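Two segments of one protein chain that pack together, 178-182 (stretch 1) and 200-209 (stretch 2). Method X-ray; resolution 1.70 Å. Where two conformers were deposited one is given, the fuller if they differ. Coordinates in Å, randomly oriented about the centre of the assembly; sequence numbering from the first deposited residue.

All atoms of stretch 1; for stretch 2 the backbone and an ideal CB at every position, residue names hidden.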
ATOM      1  N   TYR A 178       4.883   7.637   8.985  1.00  4.85           N
ATOM      2  CA  TYR A 178       4.198   6.354   9.093  1.00  4.68           C
ATOM      3  C   TYR A 178       3.829   5.862   7.686  1.00  7.63           C
ATOM      4  O   TYR A 178       3.940   6.628   6.716  1.00  7.17           O
ATOM      5  CB  TYR A 178       2.928   6.479   9.996  1.00  5.07           C
ATOM      6  CG  TYR A 178       1.848   7.317   9.346  1.00  5.74           C
ATOM      7  CD1 TYR A 178       1.898   8.713   9.388  1.00  6.72           C
ATOM      8  CD2 TYR A 178       0.825   6.722   8.606  1.00  6.70           C
ATOM      9  CE1 TYR A 178       0.926   9.491   8.761  1.00  5.01           C
ATOM     10  CE2 TYR A 178      -0.133   7.492   7.946  1.00  7.59           C
ATOM     11  CZ  TYR A 178      -0.089   8.876   8.043  1.00  9.33           C
ATOM     12  OH  TYR A 178      -0.999   9.643   7.348  1.00  8.39           O
ATOM     13  N   LEU A 179       3.383   4.599   7.578  1.00  4.94           N
ATOM     14  CA  LEU A 179       2.909   4.076   6.300  1.00  4.55           C
ATOM     15  C   LEU A 179       1.418   3.797   6.381  1.00  7.18           C
ATOM     16  O   LEU A 179       0.917   3.433   7.439  1.00  5.87           O
ATOM     17  CB  LEU A 179       3.608   2.751   5.912  1.00  4.51           C
ATOM     18  CG  LEU A 179       5.141   2.692   5.930  1.00  6.71           C
ATOM     19  CD1 LEU A 179       5.618   1.299   5.459  1.00  6.24           C
ATOM     20  CD2 LEU A 179       5.759   3.773   5.038  1.00  6.08           C
ATOM     21  N   SER A 180       0.727   3.881   5.230  1.00  6.36           N
ATOM     22  CA  SER A 180      -0.662   3.464   5.119  1.00  6.70           C
ATOM     23  C   SER A 180      -0.775   2.567   3.909  1.00  8.95           C
ATOM     24  O   SER A 180       0.137   2.521   3.078  1.00  7.48           O
ATOM     25  CB  SER A 180      -1.611   4.648   4.997  1.00  8.43           C
ATOM     26  OG  SER A 180      -1.640   5.184   3.691  1.00 13.52           O
ATOM     27  N   ALA A 181      -1.906   1.887   3.783  1.00  8.52           N
ATOM     28  CA  ALA A 181      -2.089   0.966   2.665  1.00  7.38           C
ATOM     29  C   ALA A 181      -3.552   0.914   2.240  1.00  9.93           C
ATOM     30  O   ALA A 181      -4.448   0.952   3.082  1.00  9.06           O
ATOM     31  CB  ALA A 181      -1.603  -0.418   3.055  1.00  8.26           C
ATOM     32  N   ILE A 182      -3.771   0.868   0.929  1.00  5.99           N
ATOM     33  CA  ILE A 182      -5.088   0.763   0.296  1.00  6.23           C
ATOM     34  C   ILE A 182      -4.985  -0.380  -0.716  1.00  9.25           C
ATOM     35  O   ILE A 182      -3.872  -0.790  -1.075  1.00  8.25           O
ATOM     36  CB  ILE A 182      -5.549   2.106  -0.374  1.00  8.87           C
ATOM     37  CG1 ILE A 182      -4.716   2.456  -1.652  1.00  7.87           C
ATOM     38  CG2 ILE A 182      -5.569   3.288   0.640  1.00  9.44           C
ATOM     39  CD1 ILE A 182      -5.180   3.660  -2.475  1.00  7.68           C
ATOM     40  N   UNK A 200       3.063  -9.651   4.688  1.00 11.26           N
ATOM     41  CA  UNK A 200       1.930  -9.137   5.438  1.00 10.67           C
ATOM     42  C   UNK A 200       2.251  -7.702   5.890  1.00 12.37           C
ATOM     43  O   UNK A 200       3.378  -7.231   5.716  1.00 10.19           O
ATOM     44  CB  UNK A 200       1.613 -10.037   6.634  1.00 10.67           C
ATOM     45  N   UNK A 201       1.254  -7.011   6.444  1.00  9.68           N
ATOM     46  CA  UNK A 201       1.378  -5.613   6.824  1.00  7.84           C
ATOM     47  C   UNK A 201       2.467  -5.343   7.870  1.00  9.75           C
ATOM     48  O   UNK A 201       3.193  -4.364   7.734  1.00  7.76           O
ATOM     49  CB  UNK A 201       0.032  -5.117   7.356  1.00  7.84           C
ATOM     50  N   UNK A 202       2.575  -6.197   8.905  1.00  9.58           N
ATOM     51  CA  UNK A 202       3.598  -6.075   9.955  1.00  9.62           C
ATOM     52  C   UNK A 202       5.002  -6.133   9.341  1.00 10.67           C
ATOM     53  O   UNK A 202       5.830  -5.247   9.605  1.00  9.80           O
ATOM     54  CB  UNK A 202       3.431  -7.180  11.000  1.00  9.62           C
ATOM     55  N   UNK A 203       5.250  -7.134   8.475  1.00  7.50           N
ATOM     56  CA  UNK A 203       6.528  -7.339   7.791  1.00  7.08           C
ATOM     57  C   UNK A 203       6.868  -6.140   6.891  1.00  8.72           C
ATOM     58  O   UNK A 203       8.001  -5.655   6.921  1.00  7.63           O
ATOM     59  CB  UNK A 203       6.485  -8.625   6.964  1.00  7.08           C
ATOM     60  N   UNK A 204       5.899  -5.682   6.079  1.00  5.46           N
ATOM     61  CA  UNK A 204       6.116  -4.548   5.172  1.00  4.51           C
ATOM     62  C   UNK A 204       6.490  -3.287   5.951  1.00  7.65           C
ATOM     63  O   UNK A 204       7.421  -2.610   5.548  1.00  6.93           O
ATOM     64  CB  UNK A 204       4.865  -4.291   4.329  1.00  4.51           C
ATOM     65  N   UNK A 205       5.759  -2.950   7.035  1.00  5.89           N
ATOM     66  CA  UNK A 205       6.074  -1.740   7.814  1.00  5.45           C
ATOM     67  C   UNK A 205       7.436  -1.843   8.460  1.00  9.36           C
ATOM     68  O   UNK A 205       8.192  -0.875   8.385  1.00  9.43           O
ATOM     69  CB  UNK A 205       5.012  -1.496   8.888  1.00  5.45           C
ATOM     70  N   UNK A 206       7.761  -3.016   9.070  1.00  6.31           N
ATOM     71  CA  UNK A 206       9.058  -3.209   9.720  0.51  6.59           C
ATOM     72  C   UNK A 206      10.193  -2.990   8.707  1.00 10.28           C
ATOM     73  O   UNK A 206      11.108  -2.208   8.975  1.00 10.17           O
ATOM     74  CB  UNK A 206       9.148  -4.608  10.333  0.51  6.59           C
ATOM     75  N   UNK A 207      10.109  -3.631   7.544  1.00  7.09           N
ATOM     76  CA  UNK A 207      11.151  -3.546   6.527  1.00  6.85           C
ATOM     77  C   UNK A 207      11.230  -2.223   5.790  1.00 10.17           C
ATOM     78  O   UNK A 207      12.326  -1.673   5.653  1.00  9.12           O
ATOM     79  CB  UNK A 207      10.943  -4.663   5.503  1.00  6.85           C
ATOM     80  N   UNK A 208      10.096  -1.720   5.313  1.00  7.28           N
ATOM     81  CA  UNK A 208      10.077  -0.482   4.535  1.00  6.30           C
ATOM     82  C   UNK A 208      10.377   0.758   5.404  1.00  9.73           C
ATOM     83  O   UNK A 208      11.235   1.553   5.045  1.00 10.43           O
ATOM     84  CB  UNK A 208       8.716  -0.323   3.854  1.00  6.30           C
ATOM     85  N   UNK A 209       9.630   0.955   6.479  1.00  5.82           N
ATOM     86  CA  UNK A 209       9.793   2.163   7.298  1.00  5.90           C
ATOM     87  C   UNK A 209      10.881   2.072   8.351  1.00  9.15           C
ATOM     88  O   UNK A 209      11.656   3.015   8.537  1.00  9.06           O
ATOM     89  CB  UNK A 209       8.469   2.490   7.991  1.00  5.90           C
TER

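Stretch 1 is a strand that offers apolar surface, chiefly Leu179 and Ala181, to the helix of stretch 2, which crosses it at 140° between N-to-C directions, with the axes 9.3 Å apart at closest approach.

Position 200 is extended (phi/psi -123/172), immediately precedes the helix and lies out of reach of the strand. A side chain able to accept from free backbone NH groups would suit it: Asp, Asn, Ser or Thr. It is Asp200, the N-cap; Asp200 OD1 accepts from the backbone N of position 203 at 3.0 Å.

At position 201 the ideal CB has nothing of stretch 1 within 5.5 Å, and CA-to-CB points sideways. Yet the CB of Ala181 and the backbone around Ser180 lie beyond, so a small residue would leave the gap unfilled; a long apolar or aromatic side chain could bridge it. The residue is Trp201, with chi1 t, whose end comes nearer the strand. Its six-membered ring receives Ala181 CB over one face, 4.0 Å from the ring centroid and 24° off the normal, a CH-pi contact. Leu179 O lies at the ring edge, 3.6 Å from CZ2 of Trp201, while Leu179 CB packs 3.7 Å from Trp201 CH2.

Positions 202 and 203 are helical and meet nothing of stretch 1, so polar residues are acceptable at both. Asp202 forms a salt bridge with the residue at 206, and Thr203 OG1 donates to Asp200 OD1 (2.8 Å), reinforcing the cap.

At position 204 CA-to-CB points sideways and no strand atom is near the ideal CB; many residues would fit. Val204 barely touches the strand: its backbone O is 4.3 Å from Leu179 CD1.

Position 205 is nearest Leu179 in backbone register, CA to CA 6.8 Å, and its ideal CB is 4.5 Å from Leu179 CD1. The strand also presents the N and O of Leu179, so either an apolar chain or a longer polar one would suit. Gln205 does both: its CG lies 4.2 Å from Leu179 CD1, while Gln205 OE1 lies 2.9 Å from each of two waters. Water 1 accepts from Leu179 N (2.8 Å) and water 2 lies 2.8 Å from Leu179 O; the waters have more acceptors in reach than protons, so which of these they serve stays open. With no direct hydrogen bond between the stretches, these waters link the helix to the strand backbone. Gln205 NE2 donates to Trp201 O (3.2 Å).

Positions 206 and 207 point away, leaving polar chains free. Arg206 NH2 makes a weak bond to Asp202 OD1 (3.2 Å), and Asn207 ND2 donates to Thr203 O (2.9 Å).

Position 208 points toward the strand, its ideal CB 3.8 Å from Leu179 CD1; a compact apolar residue such as Ala, Val or Ile is apt. Val208 CG1 meets Leu179 CD1 at 3.8 Å.

Position 209 also points toward the strand, its ideal CB 3.9 Å from Leu179 CG, with Tyr178 beyond; Leu, Ile or Met would suit. Leu209 CB packs on Leu179 CG (3.9 Å), and its CD2 reaches Tyr178 CA (3.9 Å).

Stretch 2, residues 200-209: DWDTVQRNVL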
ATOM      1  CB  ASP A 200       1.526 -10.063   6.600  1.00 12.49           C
ATOM      2  CG  ASP A 200       2.588 -10.318   7.651  1.00 19.64           C
ATOM      3  OD1 ASP A 200       3.449  -9.432   7.863  1.00 18.21           O
ATOM      4  OD2 ASP A 200       2.531 -11.384   8.300  1.00 27.78           O
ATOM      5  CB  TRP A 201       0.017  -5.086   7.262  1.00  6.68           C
ATOM      6  CG  TRP A 201      -0.041  -3.617   7.544  1.00  6.51           C
ATOM      7  CD1 TRP A 201      -0.641  -3.022   8.611  1.00  8.74           C
ATOM      8  CD2 TRP A 201       0.486  -2.554   6.731  1.00  5.30           C
ATOM      9  NE1 TRP A 201      -0.537  -1.653   8.512  1.00  8.01           N
ATOM     10  CE2 TRP A 201       0.124  -1.337   7.352  1.00  8.35           C
ATOM     11  CE3 TRP A 201       1.164  -2.511   5.489  1.00  6.07           C
ATOM     12  CZ2 TRP A 201       0.490  -0.094   6.835  1.00  6.71           C
ATOM     13  CZ3 TRP A 201       1.508  -1.274   4.964  1.00  6.95           C
ATOM     14  CH2 TRP A 201       1.213  -0.083   5.658  1.00  7.54           C
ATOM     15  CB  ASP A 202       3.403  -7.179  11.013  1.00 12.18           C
ATOM     16  CG  ASP A 202       4.250  -6.979  12.249  1.00 29.91           C
ATOM     17  OD1 ASP A 202       5.399  -7.484  12.271  1.00 32.59           O
ATOM     18  OD2 ASP A 202       3.772  -6.315  13.192  1.00 36.07           O
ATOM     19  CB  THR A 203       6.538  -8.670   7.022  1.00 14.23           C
ATOM     20  OG1 THR A 203       6.262  -9.724   7.943  1.00 16.43           O
ATOM     21  CG2 THR A 203       7.877  -8.939   6.315  1.00 12.71           C
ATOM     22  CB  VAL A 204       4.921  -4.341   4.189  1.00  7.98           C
ATOM     23  CG1 VAL A 204       5.050  -3.034   3.395  1.00  7.78           C
ATOM     24  CG2 VAL A 204       4.827  -5.526   3.224  1.00  7.77           C
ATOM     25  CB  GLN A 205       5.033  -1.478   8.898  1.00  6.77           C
ATOM     26  CG  GLN A 205       3.679  -1.052   8.354  1.00  6.73           C
ATOM     27  CD  GLN A 205       2.708  -1.031   9.502  1.00 11.67           C
ATOM     28  OE1 GLN A 205       2.424   0.024  10.081  1.00  8.98           O
ATOM     29  NE2 GLN A 205       2.192  -2.206   9.849  1.00  8.98           N
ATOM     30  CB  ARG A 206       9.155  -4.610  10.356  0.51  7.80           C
ATOM     31  CG  ARG A 206      10.381  -4.819  11.258  0.51 13.88           C
ATOM     32  CD  ARG A 206      10.751  -6.292  11.460  0.51 17.13           C
ATOM     33  NE  ARG A 206       9.588  -7.150  11.697  0.51 19.01           N
ATOM     34  CZ  ARG A 206       9.190  -8.124  10.884  0.51 32.66           C
ATOM     35  NH1 ARG A 206       9.879  -8.405   9.784  0.51 16.40           N
ATOM     36  NH2 ARG A 206       8.108  -8.836  11.169  0.51 26.73           N
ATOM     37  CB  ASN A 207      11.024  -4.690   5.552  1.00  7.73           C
ATOM     38  CG  ASN A 207      11.556  -5.985   6.119  1.00 20.37           C
ATOM     39  OD1 ASN A 207      12.723  -6.338   5.915  1.00 17.65           O
ATOM     40  ND2 ASN A 207      10.707  -6.740   6.795  1.00 11.43           N
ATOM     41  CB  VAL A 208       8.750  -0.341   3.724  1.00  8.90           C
ATOM     42  CG1 VAL A 208       8.581   1.063   3.119  1.00  8.46           C
ATOM     43  CG2 VAL A 208       8.647  -1.412   2.648  1.00  8.90           C
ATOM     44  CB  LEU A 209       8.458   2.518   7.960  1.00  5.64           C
ATOM     45  CG  LEU A 209       8.449   3.764   8.887  1.00  9.87           C
ATOM     46  CD1 LEU A 209       8.738   5.056   8.097  1.00 10.35           C
ATOM     47  CD2 LEU A 209       7.135   3.870   9.654  1.00 12.95           C
TER
HETATM   48  O   HOH W   1       3.763   2.556   9.507  1.00  9.85           O
HETATM   49  O   HOH W   2       0.406   2.148   9.848  1.00 14.45           O
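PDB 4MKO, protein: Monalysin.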